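Local coordinates for protein scyllo-inosose 3-dehydrogenase (Thermotoga maritima, PDB 3IP1) that catalyses the NAD(+)-dependent oxidation of scyllo-inosose to 3-dehydro-scyllo-inosose, probably as a step in myo-inositol degradation, at residues 299-304 with 324-329; 367-372 with 377-382. All blocks are in the same frame, centred on the assembly; numbering follows the deposited sequence.

Contact 1: residues 299-304 with 324-329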
loop_
_atom_site.group_PDB
_atom_site.type_symbol
_atom_site.label_atom_id
_atom_site.label_comp_id
_atom_site.label_asym_id
_atom_site.label_seq_id
_atom_site.Cartn_x
_atom_site.Cartn_y
_atom_site.Cartn_z
ATOM N N GLN A 299 -25.409 12.273 -6.929
ATOM C CA GLN A 299 -24.752 13.467 -6.422
ATOM C C GLN A 299 -23.278 13.253 -6.075
ATOM O O GLN A 299 -22.466 14.139 -6.288
ATOM C CB GLN A 299 -25.484 13.990 -5.208
ATOM C CG GLN A 299 -26.966 14.169 -5.450
ATOM C CD GLN A 299 -27.684 14.460 -4.172
ATOM O OE1 GLN A 299 -27.402 15.458 -3.510
ATOM N NE2 GLN A 299 -28.594 13.577 -3.792
ATOM N N ILE A 300 -22.941 12.093 -5.522
ATOM C CA ILE A 300 -21.546 11.770 -5.220
ATOM C C ILE A 300 -20.778 11.688 -6.525
ATOM O O ILE A 300 -19.695 12.258 -6.661
ATOM C CB ILE A 300 -21.399 10.409 -4.477
ATOM C CG1 ILE A 300 -21.985 10.475 -3.067
ATOM C CG2 ILE A 300 -19.913 9.995 -4.372
ATOM C CD1 ILE A 300 -22.116 9.087 -2.390
ATOM N N GLU A 301 -21.341 10.958 -7.485
ATOM C CA GLU A 301 -20.736 10.830 -8.803
ATOM C C GLU A 301 -20.582 12.179 -9.510
ATOM O O GLU A 301 -19.624 12.383 -10.253
ATOM C CB GLU A 301 -21.542 9.859 -9.664
ATOM C CG GLU A 301 -21.331 8.394 -9.291
ATOM C CD GLU A 301 -21.864 7.476 -10.366
ATOM O OE1 GLU A 301 -22.616 8.003 -11.198
ATOM O OE2 GLU A 301 -21.556 6.253 -10.388
ATOM N N GLU A 302 -21.500 13.109 -9.262
ATOM C CA GLU A 302 -21.403 14.393 -9.923
ATOM C C GLU A 302 -20.258 15.221 -9.340
ATOM O O GLU A 302 -19.532 15.894 -10.088
ATOM C CB GLU A 302 -22.725 15.179 -9.895
ATOM C CG GLU A 302 -22.693 16.330 -10.915
ATOM C CD GLU A 302 -23.818 17.351 -10.765
ATOM O OE1 GLU A 302 -24.918 16.981 -10.304
ATOM O OE2 GLU A 302 -23.599 18.530 -11.128
ATOM N N VAL A 303 -20.107 15.188 -8.015
ATOM C CA VAL A 303 -18.963 15.825 -7.382
ATOM C C VAL A 303 -17.638 15.206 -7.872
ATOM O O VAL A 303 -16.715 15.931 -8.262
ATOM C CB VAL A 303 -19.023 15.761 -5.848
ATOM C CG1 VAL A 303 -17.673 16.178 -5.268
ATOM C CG2 VAL A 303 -20.145 16.673 -5.308
ATOM N N ILE A 304 -17.553 13.880 -7.872
ATOM C CA ILE A 304 -16.327 13.211 -8.276
ATOM C C ILE A 304 -15.980 13.655 -9.703
ATOM O O ILE A 304 -14.845 14.042 -9.981
ATOM C CB ILE A 304 -16.433 11.663 -8.168
ATOM C CG1 ILE A 304 -16.469 11.218 -6.688
ATOM C CG2 ILE A 304 -15.253 11.012 -8.864
ATOM C CD1 ILE A 304 -16.777 9.675 -6.473
ATOM N N ILE A 324 -27.292 0.225 -6.540
ATOM C CA ILE A 324 -26.685 1.531 -6.725
ATOM C C ILE A 324 -26.502 1.772 -8.237
ATOM O O ILE A 324 -26.008 0.891 -8.956
ATOM C CB ILE A 324 -25.340 1.588 -5.981
ATOM C CG1 ILE A 324 -25.572 1.444 -4.474
ATOM C CG2 ILE A 324 -24.568 2.849 -6.326
ATOM C CD1 ILE A 324 -24.426 0.807 -3.767
ATOM N N PRO A 325 -26.905 2.967 -8.720
ATOM C CA PRO A 325 -26.756 3.283 -10.135
ATOM C C PRO A 325 -25.338 3.809 -10.445
ATOM O O PRO A 325 -25.120 5.014 -10.621
ATOM C CB PRO A 325 -27.860 4.333 -10.376
ATOM C CG PRO A 325 -28.024 5.025 -9.033
ATOM C CD PRO A 325 -27.431 4.119 -7.960
ATOM N N LEU A 326 -24.405 2.870 -10.516
ATOM C CA LEU A 326 -22.994 3.121 -10.776
ATOM C C LEU A 326 -22.702 3.443 -12.243
ATOM O O LEU A 326 -23.028 2.683 -13.139
ATOM C CB LEU A 326 -22.167 1.896 -10.340
ATOM C CG LEU A 326 -20.682 1.863 -10.704
ATOM C CD1 LEU A 326 -19.960 3.051 -10.070
ATOM C CD2 LEU A 326 -20.047 0.528 -10.263
ATOM N N THR A 327 -22.062 4.583 -12.455
ATOM C CA THR A 327 -21.588 4.972 -13.766
ATOM C C THR A 327 -20.087 4.658 -13.779
ATOM O O THR A 327 -19.291 5.420 -13.210
ATOM C CB THR A 327 -21.773 6.481 -13.986
ATOM O OG1 THR A 327 -23.083 6.874 -13.566
ATOM C CG2 THR A 327 -21.529 6.880 -15.461
ATOM N N GLY A 328 -19.715 3.553 -14.418
ATOM C CA GLY A 328 -18.313 3.121 -14.490
ATOM C C GLY A 328 -17.375 4.231 -14.941
ATOM O O GLY A 328 -16.306 4.439 -14.346
ATOM N N GLU A 329 -17.800 4.963 -15.968
ATOM C CA GLU A 329 -16.989 6.011 -16.592
ATOM C C GLU A 329 -16.469 7.037 -15.603
ATOM O O GLU A 329 -15.333 7.503 -15.718
ATOM C CB GLU A 329 -17.806 6.714 -17.675
ATOM C CG GLU A 329 -17.122 7.926 -18.308
ATOM C CD GLU A 329 -17.757 8.328 -19.618
ATOM O OE1 GLU A 329 -17.837 7.460 -20.510
ATOM O OE2 GLU A 329 -18.174 9.499 -19.759
HETATM O O HOH W 1 -25.418 7.428 -10.832
#

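Contact 2: residues 367-372 with 377-382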
loop_
_atom_site.group_PDB
_atom_site.type_symbol
_atom_site.label_atom_id
_atom_site.label_comp_id
_atom_site.label_asym_id
_atom_site.label_seq_id
_atom_site.Cartn_x
_atom_site.Cartn_y
_atom_site.Cartn_z
ATOM N N ILE A 367 -24.106 11.412 23.104
ATOM C CA ILE A 367 -25.091 10.769 23.961
ATOM C C ILE A 367 -26.189 11.778 24.293
ATOM O O ILE A 367 -25.935 12.782 24.942
ATOM C CB ILE A 367 -24.452 10.148 25.235
ATOM C CG1 ILE A 367 -23.439 9.056 24.839
ATOM C CG2 ILE A 367 -25.534 9.568 26.169
ATOM C CD1 ILE A 367 -22.531 8.587 25.971
ATOM N N SER A 368 -27.400 11.510 23.816
ATOM C CA SER A 368 -28.537 12.393 24.061
ATOM C C SER A 368 -29.112 12.196 25.458
ATOM O O SER A 368 -29.558 13.157 26.078
ATOM C CB SER A 368 -29.627 12.192 23.011
ATOM O OG SER A 368 -29.046 12.184 21.716
ATOM N N LYS A 369 -29.067 10.964 25.955
ATOM C CA LYS A 369 -29.711 10.623 27.216
ATOM C C LYS A 369 -29.173 9.295 27.765
ATOM O O LYS A 369 -28.899 8.363 27.002
ATOM C CB LYS A 369 -31.219 10.514 26.969
ATOM C CG LYS A 369 -32.059 10.228 28.176
ATOM C CD LYS A 369 -33.483 9.975 27.731
ATOM C CE LYS A 369 -34.407 11.074 28.211
ATOM N NZ LYS A 369 -35.115 10.588 29.428
ATOM N N THR A 370 -29.020 9.221 29.087
ATOM C CA THR A 370 -28.716 7.952 29.748
ATOM C C THR A 370 -29.933 7.513 30.545
ATOM O O THR A 370 -30.659 8.345 31.079
ATOM C CB THR A 370 -27.465 8.025 30.645
ATOM O OG1 THR A 370 -27.615 9.082 31.588
ATOM C CG2 THR A 370 -26.219 8.299 29.827
ATOM N N VAL A 371 -30.158 6.205 30.609
ATOM C CA VAL A 371 -31.371 5.645 31.197
ATOM C C VAL A 371 -31.001 4.368 31.957
ATOM O O VAL A 371 -29.892 3.828 31.784
ATOM C CB VAL A 371 -32.445 5.319 30.095
ATOM C CG1 VAL A 371 -32.770 6.546 29.244
ATOM C CG2 VAL A 371 -31.982 4.175 29.186
ATOM N N SER A 372 -31.916 3.880 32.783
ATOM C CA SER A 372 -31.661 2.666 33.547
ATOM C C SER A 372 -32.006 1.442 32.693
ATOM O O SER A 372 -32.704 1.569 31.690
ATOM C CB SER A 372 -32.497 2.651 34.828
ATOM O OG SER A 372 -33.862 2.496 34.491
ATOM N N PRO A 377 -36.346 -1.295 27.294
ATOM C CA PRO A 377 -37.358 -1.732 26.318
ATOM C C PRO A 377 -38.204 -0.555 25.804
ATOM O O PRO A 377 -38.475 -0.458 24.611
ATOM C CB PRO A 377 -38.200 -2.744 27.115
ATOM C CG PRO A 377 -37.239 -3.292 28.136
ATOM C CD PRO A 377 -36.370 -2.123 28.518
ATOM N N GLU A 378 -38.564 0.355 26.702
ATOM C CA GLU A 378 -39.353 1.535 26.349
ATOM C C GLU A 378 -38.639 2.388 25.292
ATOM O O GLU A 378 -39.260 2.853 24.327
ATOM C CB GLU A 378 -39.649 2.366 27.611
ATOM C CG GLU A 378 -40.377 3.686 27.355
ATOM C CD GLU A 378 -40.247 4.702 28.510
ATOM O OE1 GLU A 378 -40.154 4.307 29.695
ATOM O OE2 GLU A 378 -40.236 5.917 28.221
ATOM N N TYR A 379 -37.335 2.592 25.476
ATOM C CA TYR A 379 -36.575 3.449 24.566
ATOM C C TYR A 379 -36.293 2.821 23.202
ATOM O O TYR A 379 -36.240 3.510 22.195
ATOM C CB TYR A 379 -35.299 3.972 25.242
ATOM C CG TYR A 379 -35.610 5.159 26.112
ATOM C CD1 TYR A 379 -35.670 6.447 25.563
ATOM C CD2 TYR A 379 -35.912 5.000 27.461
ATOM C CE1 TYR A 379 -36.003 7.551 26.348
ATOM C CE2 TYR A 379 -36.248 6.108 28.265
ATOM C CZ TYR A 379 -36.298 7.370 27.696
ATOM O OH TYR A 379 -36.614 8.466 28.467
ATOM N N ILE A 380 -36.101 1.511 23.185
ATOM C CA ILE A 380 -35.969 0.761 21.943
ATOM C C ILE A 380 -37.225 0.966 21.081
ATOM O O ILE A 380 -37.132 1.105 19.861
ATOM C CB ILE A 380 -35.721 -0.747 22.247
ATOM C CG1 ILE A 380 -34.290 -0.952 22.740
ATOM C CG2 ILE A 380 -36.010 -1.640 21.035
ATOM C CD1 ILE A 380 -33.939 -2.418 23.053
ATOM N N LYS A 381 -38.388 0.982 21.729
ATOM C CA LYS A 381 -39.652 1.290 21.073
ATOM C C LYS A 381 -39.758 2.776 20.642
ATOM O O LYS A 381 -40.133 3.101 19.506
ATOM C CB LYS A 381 -40.814 0.892 22.008
ATOM C CG LYS A 381 -42.096 1.768 21.907
ATOM C CD LYS A 381 -43.255 1.054 21.223
ATOM C CE LYS A 381 -42.980 0.768 19.757
ATOM N NZ LYS A 381 -44.251 0.621 18.960
ATOM N N ARG A 382 -39.433 3.673 21.558
ATOM C CA ARG A 382 -39.517 5.107 21.301
ATOM C C ARG A 382 -38.636 5.516 20.120
ATOM O O ARG A 382 -39.022 6.359 19.309
ATOM C CB ARG A 382 -39.098 5.832 22.563
ATOM C CG ARG A 382 -39.569 7.252 22.699
ATOM C CD ARG A 382 -39.813 7.464 24.174
ATOM N NE ARG A 382 -39.336 8.760 24.655
ATOM C CZ ARG A 382 -39.284 9.100 25.943
ATOM N NH1 ARG A 382 -38.843 10.307 26.292
ATOM N NH2 ARG A 382 -39.679 8.237 26.885
#

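Contact 1: residues 299-304 with 324-329
Both carboxylate oxygens of E301 are gripped by T327, one through the backbone and the other through the side chain. The bond from T327 N to E301 OE2 is short, 2.7 Å, and almost straight at 177°, and it uses the syn lone pair. The hydroxyl T327 OG1 donates to E301 OE1, also at 2.7 Å and on the syn side, 17° out of the carboxylate plane. Two bonds from one residue fix the rotation of the carboxylate. A water donates to E301 OE1 at 2.9 Å, while W297, one turn back on the same helix, offers E301 OE2 a weak hydrogen bond.

Glutamate suits the place because the gap is wide: the closest CA atoms, those of E301 and T327, are 7.7 Å apart. With CG anti to the carbonyl carbon (chi1 -75°) and the rest of the chain extended, the side chain reaches from helix 293-306 to T327, next to strand 324-326. Threonine supplies a hydroxyl beside its own N-H, a pair that matches two carboxylate oxygens. L326 CD1 comes within 3.6 Å of E301 OE2, and F331 packs against both side chains.

T327 OG1 also accepts a hydrogen bond from K323 of the second subunit, whose positive charge probably favours an ionised E301. I324 and L326 pair antiparallel with a strand of that subunit. The carboxylate thus ties a helix of the NAD-binding Rossmann domain to the strand at its dimer edge, where, as in other zinc-containing alcohol dehydrogenases, a beta-sheet runs on from subunit to subunit.

Contact 2: residues 367-372 with 377-382
K369 is the first residue of 367-372 to meet the helix, and it does so through the end of its chain, which lies across the side chain of Y379 at about a right angle. CG stands anti to the backbone N (chi1 -177°), carrying the chain away from the strand, and bends at chi3 and chi4 then turn the ammonium onto the phenol. K369 NZ donates a hydrogen bond to Y379 OH, 2.8 Å away. K369 CD comes obliquely to the ring, 3.8 Å from Y379 CE1. Lysine suits this partly exposed spot because it offers carbon to the ring and still delivers a donor to the hydroxyl. K369 also touches a neighbouring molecule in the crystal, which may influence its bent shape.

Strand 369-371 runs parallel to strand 392-395, and helix 376-382 lies between them in sequence, making a beta-alpha-beta unit; the backbones of K369 and V371 both bond to T393.

Two residues after K369, V371 points its side chain to the same helix. Its CG1 lies over one face of the Y379 ring, 4.0 Å from the centroid and 23° off the normal, a CH-pi contact displaced toward CE2. A branched, compact valine favours the strand and fits against the ring face in this buried place, with V392 of the adjoining strand also against it.

The guanidinium of R382 comes to the other side of the ring, beyond Y379 CE1, which stands 3.6 Å above the guanidinium plane. E378 OE2 meets the guanidinium edge in a salt bridge, 2.7 Å from R382 NH2; though bent and weak as a hydrogen bond, it probably helps to hold the group there and softens the like charges of R382 NH1 and K369 NZ, 4.9 Å apart.

How the contacts relate
The two contacts follow one another along the chain and lie in different halves of the subunit: contact 1 in the Rossmann-type coenzyme domain, at its edge toward the second subunit, and contact 2 in the catalytic domain, where no other chain of the assembly touches its segments. Their centres are 38 Å apart and their nearest atoms about 25 Å, so neither touches the other. Contact 1 is remote from the metal and coenzyme sites. Contact 2 lies closer to the active site, the side chain of V371 being about 12 Å from that of the metal ligand E98, and that of K369 about 12 Å from the side chain of R250, which probably binds NAD(+).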